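Local coordinates for protein phenylalanyl-tRNA synthetase beta chain (Pyrococcus horikoshii, PDB 2CXI) that joins the alpha subunit in the tetrameric synthetase that attaches phenylalanine to tRNA(Phe) at the cost of ATP, this N-terminal fragment carrying the amino acid-editing domain, at residues L11-G16 / E116-Q121; E23-V28 / C33-V38; Y82-S87 / P276-K281; E127-T132 / N248-A253; P200-S205 / F232-G237. All coordinates share one frame; numbering follows the deposited sequence.

In the fold
Contacts 4 and 5 are both buried within the B3/4 region, contact 4 wholly apolar, contact 5 a methyl laid on a buried carboxylate. In contact 4, helix 116-133 meets helix 240-255, while contact 5 faces two strands of one curled sheet that reaches contact 3 as well. Contact 1 takes the start of helix 116-133, which contact 4 uses farther along; it is partly buried and built from charged side chains whose salt bridges go to neighbouring residues. Contact 2, about 37 Å from contact 5 between centres, belongs to the N-terminal unit; its Trp24 packs on Leu11 and Ile15 of contact 1. Contact 3, partly buried, touches contact 4 through Tyr82 and Thr252, and mixes a small leucine-centred cluster with a polar turn.

Contact 1 (L11-G16 / E116-Q121); sequences LERLIG and EDSLSQ
Arg13, near the end of helix 8-15, faces Asp117 and Ser118 in the first turn of helix 116-133, and both backbones are held by i to i+4 bonds such as Ile15 N to Leu11 O and Gln121 N to Asp117 O. The first helix stops at Gly16, whose positive phi of 102° would press a side chain against the preceding carbonyl oxygen, so glycine suits the place.

Arginine supplies the reach. Its CG lies between the backbone N and the carbonyl carbon (chi1 65°), and the chain then runs out straight from CG to NE, carrying the guanidinium across to the other helix. NH2 does the touching, 3.5 Å from Asp117 CB. In the guanidinium plane, at the edge, Ser118 N stands 3.7 Å from Arg13 NH2; both are donors, so this is proximity and not a bond. The guanidinium and the Asp117 carboxylate are turned 85° apart, with Arg13 NH2 still 4.6 Å from Asp117 OD2.

The charged ends find firmer partners close by. Arg13 makes salt bridges to Asp115, through NH1, and to Asp10, through NE; Asp117 is held by Lys44 and Ser7. Ser118 OG hydrogen-bonds back to Asp115 N.

The chemistry is therefore that of a charged network more than of a direct pair. Acidic residues suit the N-terminal turn of a helix, and Asp115 and Asp117 together probably offset the cost of bringing an arginine toward that positive end, while any attraction between Arg13 and Asp117 is probably longer-range, since their charged atoms do not touch.

Contact 2 (E23-V28 / C33-V38); sequences EWEDLV and CELDDV
Val28 and Cys33 provide the polar link: Cys33 N donates to Val28 O over 3.2 Å, and the bond is fairly straight, with an N-H...O angle of 160°. The donor sits above the carbonyl plane, not on a lone pair. The same turn brings Val28 O to 3.1 Å from Cys33 O, a meeting of two acceptors that contributes no bond.

Apolar contacts centre on Val28, a compact branched residue that fits where the chain doubles back. Its two methyls divide the work. CG1 approaches Leu35 CG at 4.1 Å, the two side chains crossing at about a right angle, while CG2 lies 3.8 Å from the backbone N of Leu35. Nearer the turn, Val28 CB is 4.3 Å from Cys33 SG; cysteine is small enough to lie beside Val28 here.

A mixed contact closes the outer side. The chain of Glu25 bends at chi2 (-80°), which turns its carboxylate toward the strand and sets OE2 3.7 Å from Leu35 CD1; the methyl touches the carboxylate, the side chains again crossing at about a right angle.

Helix 23-28 and strand 33-38 run at 135° to each other with their axes 7.6 Å apart. This is a helix turning back into the edge strand of a three-stranded antiparallel sheet, and that strand carries a classic beta bulge where Asp36 and Asp37 both face Lys48.

Contact 3 (Y82-S87 / P276-K281); sequences YEVKKS and PDLTPK
Asp277 OD1 is gripped twice by Thr279, and the turn so formed presents the intervening Leu278 to Tyr82 and Val84. Thr279 OG1 donates over 2.7 Å to the syn lone pair of Asp277 OD1. Thr279 N reaches Asp277 OD1 over 3.0 Å from the anti side, 32° out of the carboxylate plane, which makes an Asx turn. Aspartate suits the position because its short side chain can fold onto the backbone two residues on; threonine adds the second donor.

Across the contact a single methyl does most of the touching. Leu278 CD1 lies 3.7 Å from Tyr82 CB, beside the root of the ring and oblique to its plane, and 3.8 Å from Val84 CG2. Tyr82 and Val84, two apart on an extended chain, both point toward Leu278, so its methyl is received between them. Val84 CG1 comes within 4.2 Å of Pro276 O; Pro276 itself follows a cis peptide bond.

Helix 240-255 lies against this cluster, with Thr252 touching Tyr82 and Leu247 touching Pro276. Strand 84-93 pairs in parallel with strand 260-267, while the loop leads on from strand 272-275 to strand 281-286.

Contact 4 (E127-T132 / N248-A253); sequences EKIALT and NVMVTA
Ile129 and Val249 make the closest apolar contact between segments 127-132 and 248-253 of helices 116-133 and 240-255: Ile129 CD1 lies 3.6 Å from Val249 CG1. The helices stand well apart here, with the CA atoms of these residues 9.1 Å from each other, so a longer aliphatic chain is needed to bridge them. Isoleucine supplies it by running straight out through CG1 (chi2 176°) to its terminal methyl. The two side chains slide past each other in opposite directions, methyl beside methyl. Ile129 CD1 also comes within 4.2 Å of the selenium of Met250, modelled as selenomethionine, whose flexible chain curls in alongside. Val140 and Ile142 of strand 140-146 touch Ile129 too and continue the apolar surroundings.

The polar bonds considered here lie within helix 240-255 and do not join the two helices. Asn248 O accepts twice, from Thr252 OG1 over 2.8 Å and from Thr252 N over 3.1 Å, and the two donors approach from opposite faces of the carbonyl plane. Threonine can thus be buried, its hydroxyl bonded to the carbonyl one turn back.

The side chain of Val249 is about 9 Å from that of Asp331, a predicted magnesium ligand. What holds the pair of helices is dispersion and the exclusion of water, with no direction imposed by a bond, and the core thus depends on the fit of branched aliphatic side chains and the selenomethionine at 250.

Contact 5 (P200-S205 / F232-G237); sequences PLLIDS and FIDVTG
Leu202 lays its CD2 methyl over the face of the Asp234 carboxylate, 3.6 Å from Asp234 CG. Both lie in the B3/4 region, probably the amino acid-editing part of the enzyme, and on strands that are not neighbours in its curled mixed sheet: strand 199-204 pairs with 154-159 and 209-212, strand 231-237 with 103-110 and 140-146. The side chains therefore meet across the interior, with the CA atoms of Leu202 and Asp234 8.9 Å apart.

Leucine is long enough to span the distance between the strands. With CG opposite the backbone N (chi1 -171°) the chain reaches straight out from its strand, while Asp234 comes to meet it from the other direction. Phe232, two residues before Asp234 on the same side of the strand, brings the edge of its ring near: Phe232 CE1 is 4.5 Å from Leu202 CD2, close to the ring plane. Phe145 of strand 140-146 touches both Leu202 and Asp234, and Tyr106 of strand 103-110 also touches Asp234, so aromatic residues border the buried acid.

Over the carboxylate the methyl is almost centred: Leu202 CD2 stands 3.7 Å from Asp234 OD2 and 3.9 Å from Asp234 OD1.

Contact 1 (L11-G16 / E116-Q121)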
# COMPACT_ATOMS: atom_id res chain seq x y z
N LEU A 11 38.07 -21.75 7.24
CA LEU A 11 37.82 -22.38 8.54
C LEU A 11 38.46 -21.62 9.70
O LEU A 11 37.82 -21.36 10.75
CB LEU A 11 38.42 -23.79 8.51
CG LEU A 11 37.67 -25.08 8.14
CD1 LEU A 11 36.14 -25.16 8.10
CD2 LEU A 11 38.40 -25.98 7.14
N GLU A 12 39.73 -21.25 9.52
CA GLU A 12 40.49 -20.55 10.55
C GLU A 12 39.95 -19.13 10.87
O GLU A 12 39.94 -18.76 12.05
CB GLU A 12 42.00 -20.56 10.22
CG GLU A 12 42.49 -22.02 10.27
CD GLU A 12 43.93 -22.25 9.86
OE1 GLU A 12 44.52 -21.41 9.13
OE2 GLU A 12 44.48 -23.31 10.29
N ARG A 13 39.53 -18.38 9.87
CA ARG A 13 38.87 -17.07 10.15
C ARG A 13 37.57 -17.29 10.92
O ARG A 13 37.28 -16.53 11.85
CB ARG A 13 38.68 -16.20 8.90
CG ARG A 13 37.75 -16.73 7.81
CD ARG A 13 37.23 -15.66 6.83
NE ARG A 13 36.53 -16.24 5.70
CZ ARG A 13 36.28 -15.59 4.57
NH1 ARG A 13 36.68 -14.32 4.42
NH2 ARG A 13 35.64 -16.19 3.58
N LEU A 14 36.84 -18.36 10.61
CA LEU A 14 35.60 -18.68 11.31
C LEU A 14 35.82 -19.13 12.77
O LEU A 14 35.14 -18.69 13.71
CB LEU A 14 34.78 -19.71 10.50
CG LEU A 14 34.18 -19.24 9.16
CD1 LEU A 14 33.74 -20.48 8.36
CD2 LEU A 14 33.00 -18.26 9.42
N ILE A 15 36.81 -20.01 12.98
CA ILE A 15 37.13 -20.46 14.33
C ILE A 15 37.86 -19.36 15.07
O ILE A 15 37.73 -19.24 16.27
CB ILE A 15 38.09 -21.71 14.25
CG1 ILE A 15 37.31 -22.91 13.63
CG2 ILE A 15 38.65 -22.01 15.63
CD1 ILE A 15 38.22 -23.95 12.99
N GLY A 16 38.67 -18.59 14.33
CA GLY A 16 39.33 -17.39 14.87
C GLY A 16 40.81 -17.64 15.20
O GLY A 16 41.48 -16.75 15.73
N GLU A 116 35.09 -14.98 -2.36
CA GLU A 116 35.11 -16.24 -3.09
C GLU A 116 34.82 -17.43 -2.18
O GLU A 116 34.05 -18.30 -2.54
CB GLU A 116 36.46 -16.48 -3.81
CG GLU A 116 36.60 -15.72 -5.14
CD GLU A 116 38.00 -15.85 -5.76
OE1 GLU A 116 38.72 -16.85 -5.43
OE2 GLU A 116 38.38 -14.95 -6.58
N ASP A 117 35.47 -17.48 -1.02
CA ASP A 117 35.28 -18.61 -0.08
C ASP A 117 33.85 -18.69 0.47
O ASP A 117 33.25 -19.77 0.47
CB ASP A 117 36.26 -18.51 1.06
CG ASP A 117 37.66 -19.07 0.70
OD1 ASP A 117 37.88 -19.55 -0.44
OD2 ASP A 117 38.60 -19.07 1.52
N SER A 118 33.34 -17.59 1.00
CA SER A 118 31.96 -17.61 1.57
C SER A 118 30.90 -17.86 0.51
O SER A 118 29.94 -18.62 0.74
CB SER A 118 31.66 -16.38 2.41
OG SER A 118 31.86 -15.17 1.72
N LEU A 119 31.05 -17.26 -0.67
CA LEU A 119 30.07 -17.52 -1.74
C LEU A 119 30.09 -18.97 -2.22
O LEU A 119 29.05 -19.59 -2.50
CB LEU A 119 30.35 -16.57 -2.92
CG LEU A 119 29.35 -16.55 -4.07
CD1 LEU A 119 27.90 -16.31 -3.49
CD2 LEU A 119 29.83 -15.44 -5.08
N SER A 120 31.29 -19.54 -2.33
CA SER A 120 31.37 -20.89 -2.78
C SER A 120 30.84 -21.88 -1.70
O SER A 120 30.18 -22.85 -2.05
CB SER A 120 32.79 -21.21 -3.32
OG SER A 120 33.46 -22.10 -2.48
N GLN A 121 31.09 -21.63 -0.42
CA GLN A 121 30.51 -22.45 0.64
C GLN A 121 28.95 -22.44 0.64
O GLN A 121 28.27 -23.48 0.80
CB GLN A 121 31.03 -21.99 2.00
CG GLN A 121 32.46 -22.44 2.32
CD GLN A 121 32.59 -23.95 2.18
OE1 GLN A 121 31.92 -24.71 2.90
NE2 GLN A 121 33.37 -24.40 1.20

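Contact 2 (E23-V28 / C33-V38)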
# COMPACT_ATOMS: atom_id res chain seq x y z
N GLU A 23 47.64 -30.76 13.63
CA GLU A 23 46.53 -30.46 14.57
C GLU A 23 45.13 -30.61 13.90
O GLU A 23 44.17 -31.06 14.54
CB GLU A 23 46.69 -29.07 15.14
CG GLU A 23 47.85 -28.95 16.13
CD GLU A 23 48.13 -27.52 16.57
OE1 GLU A 23 48.00 -26.61 15.75
OE2 GLU A 23 48.52 -27.34 17.75
N TRP A 24 45.05 -30.25 12.62
CA TRP A 24 43.81 -30.37 11.81
C TRP A 24 43.30 -31.80 11.74
O TRP A 24 42.10 -32.04 11.65
CB TRP A 24 43.98 -29.74 10.42
CG TRP A 24 43.51 -28.27 10.42
CD1 TRP A 24 44.29 -27.14 10.33
CD2 TRP A 24 42.16 -27.82 10.57
NE1 TRP A 24 43.49 -26.00 10.39
CE2 TRP A 24 42.18 -26.39 10.58
CE3 TRP A 24 40.93 -28.47 10.77
CZ2 TRP A 24 41.02 -25.62 10.71
CZ3 TRP A 24 39.76 -27.70 10.88
CH2 TRP A 24 39.82 -26.28 10.87
N GLU A 25 44.23 -32.74 11.84
CA GLU A 25 43.90 -34.16 11.84
C GLU A 25 43.02 -34.48 13.00
O GLU A 25 42.10 -35.26 12.83
CB GLU A 25 45.17 -35.02 11.95
CG GLU A 25 46.07 -34.90 10.74
CD GLU A 25 45.63 -35.74 9.57
OE1 GLU A 25 44.75 -36.60 9.71
OE2 GLU A 25 46.18 -35.52 8.48
N ASP A 26 43.28 -33.90 14.17
CA ASP A 26 42.38 -34.10 15.33
C ASP A 26 41.10 -33.27 15.24
O ASP A 26 40.02 -33.71 15.67
CB ASP A 26 43.10 -33.78 16.65
CG ASP A 26 44.37 -34.64 16.83
OD1 ASP A 26 44.34 -35.83 16.50
OD2 ASP A 26 45.42 -34.18 17.25
N LEU A 27 41.24 -32.06 14.72
CA LEU A 27 40.13 -31.12 14.64
C LEU A 27 38.96 -31.64 13.82
O LEU A 27 37.80 -31.50 14.23
CB LEU A 27 40.63 -29.81 14.00
CG LEU A 27 40.87 -28.62 14.93
CD1 LEU A 27 41.34 -28.93 16.35
CD2 LEU A 27 41.70 -27.55 14.22
N VAL A 28 39.25 -32.21 12.66
CA VAL A 28 38.17 -32.65 11.78
C VAL A 28 37.23 -33.66 12.49
O VAL A 28 36.03 -33.61 12.29
CB VAL A 28 38.64 -33.15 10.41
CG1 VAL A 28 39.36 -32.03 9.61
CG2 VAL A 28 39.55 -34.41 10.52
N CYS A 33 33.79 -35.42 10.98
CA CYS A 33 34.23 -35.80 9.67
C CYS A 33 35.68 -36.25 9.60
O CYS A 33 36.41 -36.19 10.59
CB CYS A 33 33.93 -34.75 8.64
SG CYS A 33 34.61 -33.17 9.04
N GLU A 34 36.05 -36.73 8.42
CA GLU A 34 37.41 -37.21 8.18
C GLU A 34 38.06 -36.36 7.11
O GLU A 34 37.39 -35.82 6.23
CB GLU A 34 37.36 -38.68 7.72
CG GLU A 34 36.75 -39.62 8.73
CD GLU A 34 37.76 -40.21 9.71
OE1 GLU A 34 39.00 -40.05 9.52
OE2 GLU A 34 37.29 -40.84 10.71
N LEU A 35 39.38 -36.22 7.21
CA LEU A 35 40.13 -35.52 6.22
C LEU A 35 40.38 -36.42 5.02
O LEU A 35 41.27 -37.29 5.05
CB LEU A 35 41.48 -35.09 6.83
CG LEU A 35 41.90 -33.63 6.81
CD1 LEU A 35 43.39 -33.50 7.23
CD2 LEU A 35 41.57 -32.87 5.49
N ASP A 36 39.58 -36.23 3.97
CA ASP A 36 39.68 -37.07 2.79
C ASP A 36 40.84 -36.68 1.87
O ASP A 36 41.42 -37.55 1.21
CB ASP A 36 38.37 -37.04 1.99
CG ASP A 36 38.27 -38.18 1.00
OD1 ASP A 36 38.42 -39.34 1.44
OD2 ASP A 36 38.07 -38.00 -0.22
N ASP A 37 41.15 -35.38 1.81
CA ASP A 37 42.28 -34.91 0.99
C ASP A 37 42.74 -33.55 1.47
O ASP A 37 41.97 -32.87 2.16
CB ASP A 37 41.86 -34.81 -0.48
CG ASP A 37 43.06 -34.90 -1.46
OD1 ASP A 37 44.22 -35.17 -1.05
OD2 ASP A 37 42.91 -34.66 -2.67
N VAL A 38 43.97 -33.18 1.14
CA VAL A 38 44.53 -31.84 1.40
C VAL A 38 45.34 -31.52 0.14
O VAL A 38 46.14 -32.34 -0.31
CB VAL A 38 45.47 -31.78 2.65
CG1 VAL A 38 46.10 -30.36 2.83
CG2 VAL A 38 44.75 -32.27 3.95

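Contact 3 (Y82-S87 / P276-K281)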
# COMPACT_ATOMS: atom_id res chain seq x y z
N TYR A 82 20.77 -17.17 18.47
CA TYR A 82 20.44 -16.54 17.17
C TYR A 82 19.32 -15.51 17.30
O TYR A 82 18.20 -15.88 17.63
CB TYR A 82 20.02 -17.63 16.18
CG TYR A 82 21.13 -18.60 15.88
CD1 TYR A 82 22.19 -18.25 15.02
CD2 TYR A 82 21.11 -19.87 16.43
CE1 TYR A 82 23.21 -19.13 14.77
CE2 TYR A 82 22.13 -20.78 16.16
CZ TYR A 82 23.17 -20.40 15.35
OH TYR A 82 24.16 -21.30 15.12
N GLU A 83 19.60 -14.24 17.04
CA GLU A 83 18.51 -13.26 17.11
C GLU A 83 17.81 -13.17 15.74
O GLU A 83 18.47 -13.14 14.69
CB GLU A 83 19.07 -11.92 17.55
CG GLU A 83 18.08 -10.78 17.65
CD GLU A 83 18.78 -9.46 17.42
OE1 GLU A 83 19.52 -9.02 18.32
OE2 GLU A 83 18.60 -8.87 16.34
N VAL A 84 16.49 -13.19 15.72
CA VAL A 84 15.78 -13.06 14.47
C VAL A 84 14.90 -11.84 14.65
O VAL A 84 14.14 -11.77 15.62
CB VAL A 84 14.96 -14.33 14.13
CG1 VAL A 84 14.08 -14.12 12.86
CG2 VAL A 84 15.90 -15.51 13.92
N LYS A 85 15.02 -10.88 13.76
CA LYS A 85 14.09 -9.74 13.77
C LYS A 85 13.18 -9.80 12.55
O LYS A 85 13.61 -10.22 11.49
CB LYS A 85 14.89 -8.44 13.76
CG LYS A 85 15.68 -8.28 15.03
CD LYS A 85 15.88 -6.84 15.38
CE LYS A 85 17.28 -6.38 15.10
NZ LYS A 85 17.57 -5.14 15.87
N LYS A 86 11.93 -9.36 12.67
CA LYS A 86 11.04 -9.36 11.49
C LYS A 86 11.48 -8.36 10.44
O LYS A 86 11.82 -7.22 10.77
CB LYS A 86 9.61 -9.06 11.89
CG LYS A 86 9.08 -10.01 12.91
CD LYS A 86 7.61 -10.17 12.73
CE LYS A 86 6.87 -9.07 13.40
NZ LYS A 86 5.41 -9.40 13.34
N SER A 87 11.55 -8.81 9.18
CA SER A 87 11.64 -7.92 8.06
C SER A 87 10.23 -7.36 7.77
O SER A 87 9.24 -7.71 8.41
CB SER A 87 12.18 -8.63 6.81
OG SER A 87 11.23 -9.55 6.29
N PRO A 276 12.51 -17.64 9.27
CA PRO A 276 12.72 -18.91 9.98
C PRO A 276 12.25 -18.85 11.41
O PRO A 276 12.15 -17.76 12.02
CB PRO A 276 14.26 -19.08 9.97
CG PRO A 276 14.77 -17.60 10.06
CD PRO A 276 13.76 -16.84 9.18
N ASP A 277 11.96 -20.01 11.96
CA ASP A 277 11.69 -20.12 13.39
C ASP A 277 12.85 -20.84 14.03
O ASP A 277 13.00 -22.05 13.86
CB ASP A 277 10.42 -20.94 13.57
CG ASP A 277 10.03 -21.14 15.04
OD1 ASP A 277 10.76 -20.72 15.99
OD2 ASP A 277 8.99 -21.74 15.32
N LEU A 278 13.67 -20.10 14.79
CA LEU A 278 14.86 -20.70 15.38
C LEU A 278 14.70 -20.94 16.88
O LEU A 278 15.69 -21.03 17.60
CB LEU A 278 16.06 -19.83 15.09
CG LEU A 278 16.45 -19.73 13.60
CD1 LEU A 278 17.66 -18.81 13.53
CD2 LEU A 278 16.81 -21.09 12.97
N THR A 279 13.45 -21.03 17.35
CA THR A 279 13.18 -21.42 18.74
C THR A 279 13.91 -22.75 19.06
O THR A 279 13.72 -23.74 18.35
CB THR A 279 11.67 -21.66 18.89
OG1 THR A 279 10.98 -20.45 18.63
CG2 THR A 279 11.30 -22.04 20.33
N PRO A 280 14.71 -22.77 20.13
CA PRO A 280 15.45 -24.00 20.47
C PRO A 280 14.49 -25.17 20.59
O PRO A 280 13.33 -24.99 20.98
CB PRO A 280 16.16 -23.63 21.79
CG PRO A 280 16.23 -22.14 21.76
CD PRO A 280 15.00 -21.68 21.07
N LYS A 281 14.94 -26.34 20.18
CA LYS A 281 14.15 -27.55 20.40
C LYS A 281 14.44 -28.16 21.78
O LYS A 281 15.45 -27.86 22.42
CB LYS A 281 14.34 -28.53 19.28
CG LYS A 281 13.88 -27.99 17.92
CD LYS A 281 14.42 -28.87 16.82
CE LYS A 281 13.87 -28.50 15.46
NZ LYS A 281 14.00 -29.69 14.55

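Contact 4 (E127-T132 / N248-A253)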
# COMPACT_ATOMS: atom_id res chain seq x y z
N GLU A 127 23.76 -27.03 -2.72
CA GLU A 127 23.77 -28.26 -3.49
C GLU A 127 23.81 -29.50 -2.60
O GLU A 127 23.11 -30.46 -2.88
CB GLU A 127 24.95 -28.30 -4.47
CG GLU A 127 24.95 -27.16 -5.49
CD GLU A 127 26.28 -26.99 -6.27
OE1 GLU A 127 27.29 -27.71 -6.01
OE2 GLU A 127 26.31 -26.11 -7.16
N LYS A 128 24.66 -29.52 -1.59
CA LYS A 128 24.77 -30.73 -0.72
C LYS A 128 23.48 -30.99 0.03
O LYS A 128 23.03 -32.14 0.13
CB LYS A 128 25.91 -30.58 0.28
CG LYS A 128 27.28 -30.38 -0.36
CD LYS A 128 27.78 -31.64 -1.12
CE LYS A 128 28.95 -31.25 -2.02
NZ LYS A 128 29.59 -32.48 -2.65
N ILE A 129 22.83 -29.94 0.55
CA ILE A 129 21.52 -30.18 1.18
C ILE A 129 20.50 -30.76 0.19
O ILE A 129 19.80 -31.73 0.49
CB ILE A 129 20.96 -28.88 1.87
CG1 ILE A 129 21.87 -28.48 3.06
CG2 ILE A 129 19.49 -29.15 2.34
CD1 ILE A 129 21.48 -27.20 3.71
N ALA A 130 20.41 -30.14 -0.98
CA ALA A 130 19.45 -30.58 -2.01
C ALA A 130 19.70 -31.98 -2.51
O ALA A 130 18.77 -32.71 -2.79
CB ALA A 130 19.45 -29.61 -3.19
N LEU A 131 20.97 -32.38 -2.63
CA LEU A 131 21.27 -33.72 -3.16
C LEU A 131 20.85 -34.83 -2.23
O LEU A 131 20.13 -35.75 -2.64
CB LEU A 131 22.77 -33.86 -3.48
CG LEU A 131 23.38 -35.24 -3.80
CD1 LEU A 131 22.85 -35.87 -5.07
CD2 LEU A 131 24.90 -35.02 -3.90
N THR A 132 21.34 -34.74 -0.98
CA THR A 132 21.27 -35.79 0.04
C THR A 132 20.00 -35.70 0.89
O THR A 132 19.13 -36.57 0.87
CB THR A 132 22.46 -35.63 1.01
OG1 THR A 132 23.69 -35.62 0.27
CG2 THR A 132 22.60 -36.82 1.89
N ASN A 248 16.81 -23.38 8.22
CA ASN A 248 17.50 -23.15 9.45
C ASN A 248 19.00 -23.37 9.31
O ASN A 248 19.79 -22.58 9.83
CB ASN A 248 16.94 -24.01 10.57
CG ASN A 248 15.46 -23.61 10.97
OD1 ASN A 248 14.78 -24.32 11.73
ND2 ASN A 248 15.04 -22.47 10.51
N VAL A 249 19.38 -24.46 8.65
CA VAL A 249 20.79 -24.72 8.37
C VAL A 249 21.41 -23.54 7.55
O VAL A 249 22.45 -23.00 7.92
CB VAL A 249 20.96 -26.10 7.66
CG1 VAL A 249 22.38 -26.25 7.06
CG2 VAL A 249 20.64 -27.25 8.66
N MSE A 250 20.75 -23.13 6.47
CA MSE A 250 21.24 -22.02 5.60
C MSE A 250 21.45 -20.73 6.38
O MSE A 250 22.49 -20.10 6.26
CB MSE A 250 20.27 -21.72 4.44
CG MSE A 250 20.15 -22.80 3.37
SE MSE A 250 21.91 -23.21 2.42
CE MSE A 250 22.62 -21.45 2.23
N VAL A 251 20.42 -20.29 7.12
CA VAL A 251 20.53 -19.00 7.82
C VAL A 251 21.52 -19.01 9.01
O VAL A 251 22.14 -18.00 9.28
CB VAL A 251 19.13 -18.44 8.30
CG1 VAL A 251 18.13 -18.38 7.13
CG2 VAL A 251 18.54 -19.28 9.45
N THR A 252 21.62 -20.14 9.73
CA THR A 252 22.61 -20.21 10.80
C THR A 252 24.03 -20.30 10.26
O THR A 252 24.94 -19.77 10.88
CB THR A 252 22.31 -21.31 11.85
OG1 THR A 252 22.26 -22.60 11.22
CG2 THR A 252 20.88 -21.11 12.49
N ALA A 253 24.22 -20.93 9.10
CA ALA A 253 25.54 -20.88 8.48
C ALA A 253 25.94 -19.41 8.18
O ALA A 253 27.05 -18.98 8.48
CB ALA A 253 25.58 -21.74 7.23

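Contact 5 (P200-S205 / F232-G237)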
# COMPACT_ATOMS: atom_id res chain seq x y z
N PRO A 200 5.79 -24.35 -10.85
CA PRO A 200 6.03 -23.38 -9.77
C PRO A 200 6.91 -22.25 -10.30
O PRO A 200 7.88 -22.51 -11.03
CB PRO A 200 6.79 -24.21 -8.69
CG PRO A 200 6.64 -25.67 -9.12
CD PRO A 200 6.47 -25.64 -10.61
N LEU A 201 6.57 -21.03 -9.93
CA LEU A 201 7.38 -19.89 -10.30
C LEU A 201 7.53 -18.97 -9.07
O LEU A 201 6.57 -18.73 -8.35
CB LEU A 201 6.70 -19.14 -11.47
CG LEU A 201 7.61 -18.45 -12.47
CD1 LEU A 201 8.53 -19.49 -13.14
CD2 LEU A 201 6.74 -17.74 -13.53
N LEU A 202 8.74 -18.49 -8.85
CA LEU A 202 9.02 -17.51 -7.79
C LEU A 202 9.24 -16.14 -8.47
O LEU A 202 10.18 -15.99 -9.23
CB LEU A 202 10.28 -17.93 -7.03
CG LEU A 202 10.63 -17.15 -5.74
CD1 LEU A 202 9.46 -17.15 -4.65
CD2 LEU A 202 12.00 -17.64 -5.18
N ILE A 203 8.38 -15.17 -8.19
CA ILE A 203 8.29 -13.95 -8.98
C ILE A 203 8.08 -12.74 -8.08
O ILE A 203 7.41 -12.86 -7.01
CB ILE A 203 7.17 -14.10 -10.08
CG1 ILE A 203 7.13 -12.87 -11.01
CG2 ILE A 203 5.81 -14.23 -9.50
CD1 ILE A 203 6.43 -13.14 -12.36
N ASP A 204 8.65 -11.60 -8.44
CA ASP A 204 8.52 -10.47 -7.54
C ASP A 204 7.35 -9.59 -7.99
O ASP A 204 6.62 -9.93 -8.94
CB ASP A 204 9.83 -9.71 -7.30
CG ASP A 204 10.23 -8.77 -8.47
OD1 ASP A 204 9.48 -8.63 -9.46
OD2 ASP A 204 11.31 -8.13 -8.45
N SER A 205 7.16 -8.49 -7.26
CA SER A 205 5.95 -7.64 -7.45
C SER A 205 5.87 -6.85 -8.73
O SER A 205 4.80 -6.35 -9.08
CB SER A 205 5.83 -6.71 -6.27
OG SER A 205 5.27 -7.50 -5.28
N PHE A 232 18.22 -13.12 -0.01
CA PHE A 232 16.87 -13.61 0.15
C PHE A 232 16.95 -15.12 -0.18
O PHE A 232 17.47 -15.53 -1.24
CB PHE A 232 15.90 -12.86 -0.80
CG PHE A 232 14.48 -13.41 -0.80
CD1 PHE A 232 14.03 -14.24 -1.86
CD2 PHE A 232 13.60 -13.12 0.25
CE1 PHE A 232 12.72 -14.76 -1.86
CE2 PHE A 232 12.28 -13.65 0.25
CZ PHE A 232 11.85 -14.46 -0.80
N ILE A 233 16.48 -15.95 0.74
CA ILE A 233 16.60 -17.43 0.54
C ILE A 233 15.22 -18.06 0.43
O ILE A 233 14.34 -17.73 1.24
CB ILE A 233 17.38 -18.08 1.71
CG1 ILE A 233 18.81 -17.49 1.88
CG2 ILE A 233 17.45 -19.67 1.54
CD1 ILE A 233 19.31 -17.60 3.35
N ASP A 234 15.01 -18.95 -0.54
CA ASP A 234 13.74 -19.70 -0.59
C ASP A 234 14.06 -21.19 -0.49
O ASP A 234 15.09 -21.64 -1.01
CB ASP A 234 12.91 -19.38 -1.85
CG ASP A 234 13.32 -20.22 -3.09
OD1 ASP A 234 12.54 -21.11 -3.54
OD2 ASP A 234 14.41 -20.07 -3.68
N VAL A 235 13.19 -21.93 0.20
CA VAL A 235 13.32 -23.38 0.22
C VAL A 235 11.96 -23.96 -0.04
O VAL A 235 10.99 -23.56 0.62
CB VAL A 235 13.78 -23.90 1.59
CG1 VAL A 235 14.18 -25.41 1.47
CG2 VAL A 235 14.93 -23.03 2.19
N THR A 236 11.89 -24.86 -1.02
CA THR A 236 10.63 -25.49 -1.38
C THR A 236 10.69 -27.01 -1.25
O THR A 236 11.78 -27.61 -1.34
CB THR A 236 10.19 -25.13 -2.81
OG1 THR A 236 11.27 -25.42 -3.72
CG2 THR A 236 9.91 -23.57 -2.95
N GLY A 237 9.51 -27.62 -1.14
CA GLY A 237 9.44 -29.08 -1.13
C GLY A 237 8.08 -29.54 -0.68
O GLY A 237 7.09 -28.83 -0.83